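Side-chain contact in UDP-galactopyranose mutase (PDB 3HDQ), which probably interconverts UDP-galactopyranose and UDP-galactofuranose, using a bound flavin-adenine dinucleotide cofactor: residues Y222-M225 against F226-M229. Residues are numbered along the deposited sequence; the frame is centred on the assembly and turned at random.
Sequences YTRM and FQNM
Met225 lays its methyl group over one face of the Phe226 ring, CE standing 4.1 Å from the ring centroid and 26° off the normal, a CH-pi contact. The thioether reaches this place because CG lies anti to the backbone N (chi1 177°) and the chain runs on extended until it bends at its last torsion, turning CE towards the ring. The same methyl meets Met229 one turn on: the two thioether chains run alongside each other in the same direction, with Met225 CE 3.4 Å from Met229 CE. Tyr222 adds its CB, 4.2 Å from Phe226 CD1, while its ring leads away from residues 226-229, the side chain about 6 Å from the FAD at its nearest atoms, and its hydroxyl bonds to His85 O. Were Met225 an alanine, the face of the Phe226 ring under the methyl would probably lose its cover and the end of Met229 would be freer to turn.

The other side of the helix is polar and partly exposed. One water donates to Arg224 O and Asn228 OD1 and accepts from Arg224 NE, lying in the guanidinium plane at its edge; a second links Arg224 NH2 to Asn228 ND2 more loosely. Arg224 NH2 also forms a salt bridge with Asp74 of the second subunit, and Asn228 ND2 reaches Phe101 O. The methyl CG2 of Thr223 touches the amide of Gln227.

Four successive i to i+4 backbone bonds make this a short amphipathic alpha-helix, its apolar side packed on helix 39-50 of the Rossmann-type FAD-binding fold, chiefly through Phe39, whose ring meets Phe226 edge-to-face.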
loop_
_atom_site.group_PDB
_atom_site.type_symbol
_atom_site.label_atom_id
_atom_site.label_comp_id
_atom_site.label_asym_id
_atom_site.label_seq_id
_atom_site.Cartn_x
_atom_site.Cartn_y
_atom_site.Cartn_z
ATOM N N TYR A 222 0.979 10.408 -3.310
ATOM C CA TYR A 222 -0.251 10.659 -2.571
ATOM C C TYR A 222 -0.518 9.637 -1.472
ATOM O O TYR A 222 -0.917 9.990 -0.368
ATOM C CB TYR A 222 -1.439 10.669 -3.546
ATOM C CG TYR A 222 -1.403 11.837 -4.506
ATOM C CD1 TYR A 222 -0.923 11.689 -5.800
ATOM C CD2 TYR A 222 -1.825 13.095 -4.101
ATOM C CE1 TYR A 222 -0.883 12.764 -6.666
ATOM C CE2 TYR A 222 -1.786 14.173 -4.953
ATOM C CZ TYR A 222 -1.313 14.008 -6.236
ATOM O OH TYR A 222 -1.276 15.093 -7.083
ATOM N N THR A 223 -0.302 8.369 -1.776
ATOM C CA THR A 223 -0.673 7.313 -0.845
ATOM C C THR A 223 0.045 7.458 0.494
ATOM O O THR A 223 -0.588 7.390 1.561
ATOM C CB THR A 223 -0.475 5.921 -1.469
ATOM O OG1 THR A 223 -1.391 5.784 -2.555
ATOM C CG2 THR A 223 -0.729 4.810 -0.450
ATOM N N ARG A 224 1.354 7.679 0.434
ATOM C CA ARG A 224 2.131 8.003 1.623
ATOM C C ARG A 224 1.523 9.180 2.400
ATOM O O ARG A 224 1.415 9.129 3.620
ATOM C CB ARG A 224 3.587 8.289 1.243
ATOM C CG ARG A 224 4.321 7.041 0.762
ATOM C CD ARG A 224 4.758 6.193 1.939
ATOM N NE ARG A 224 5.643 6.981 2.794
ATOM C CZ ARG A 224 6.944 7.151 2.562
ATOM N NH1 ARG A 224 7.518 6.573 1.509
ATOM N NH2 ARG A 224 7.672 7.897 3.386
ATOM N N MET A 225 1.120 10.230 1.685
ATOM C CA MET A 225 0.513 11.407 2.304
ATOM C C MET A 225 -0.804 11.027 2.996
ATOM O O MET A 225 -1.023 11.349 4.168
ATOM C CB MET A 225 0.264 12.502 1.250
ATOM C CG MET A 225 -0.433 13.754 1.785
ATOM S SD MET A 225 -1.040 14.825 0.470
ATOM C CE MET A 225 -2.507 13.922 -0.015
ATOM N N PHE A 226 -1.671 10.336 2.262
ATOM C CA PHE A 226 -2.913 9.835 2.826
ATOM C C PHE A 226 -2.698 8.965 4.065
ATOM O O PHE A 226 -3.415 9.114 5.046
ATOM C CB PHE A 226 -3.740 9.100 1.764
ATOM C CG PHE A 226 -4.556 10.029 0.904
ATOM C CD1 PHE A 226 -4.127 10.384 -0.359
ATOM C CD2 PHE A 226 -5.734 10.577 1.380
ATOM C CE1 PHE A 226 -4.872 11.257 -1.144
ATOM C CE2 PHE A 226 -6.488 11.445 0.598
ATOM C CZ PHE A 226 -6.055 11.788 -0.665
ATOM N N GLN A 227 -1.710 8.074 4.028
ATOM C CA GLN A 227 -1.436 7.222 5.183
ATOM C C GLN A 227 -1.158 8.048 6.435
ATOM O O GLN A 227 -1.687 7.742 7.502
ATOM C CB GLN A 227 -0.298 6.222 4.894
ATOM C CG GLN A 227 -0.764 5.049 4.023
ATOM C CD GLN A 227 0.368 4.195 3.440
ATOM O OE1 GLN A 227 1.553 4.477 3.630
ATOM N NE2 GLN A 227 -0.009 3.138 2.713
ATOM N N ASN A 228 -0.348 9.099 6.299
ATOM C CA ASN A 228 -0.114 10.036 7.402
ATOM C C ASN A 228 -1.408 10.722 7.886
ATOM O O ASN A 228 -1.610 10.914 9.090
ATOM C CB ASN A 228 0.932 11.099 7.016
ATOM C CG ASN A 228 2.332 10.510 6.790
ATOM O OD1 ASN A 228 2.705 9.479 7.370
ATOM N ND2 ASN A 228 3.113 11.175 5.943
ATOM N N MET A 229 -2.284 11.081 6.948
ATOM C CA MET A 229 -3.552 11.741 7.279
ATOM C C MET A 229 -4.493 10.857 8.110
ATOM O O MET A 229 -5.251 11.343 8.949
ATOM C CB MET A 229 -4.266 12.175 5.999
ATOM C CG MET A 229 -4.395 13.673 5.810
ATOM S SD MET A 229 -5.097 14.093 4.187
ATOM C CE MET A 229 -3.637 13.871 3.220
HETATM O O HOH W 1 3.628 7.742 5.204
HETATM O O HOH W 2 6.131 10.077 5.286
#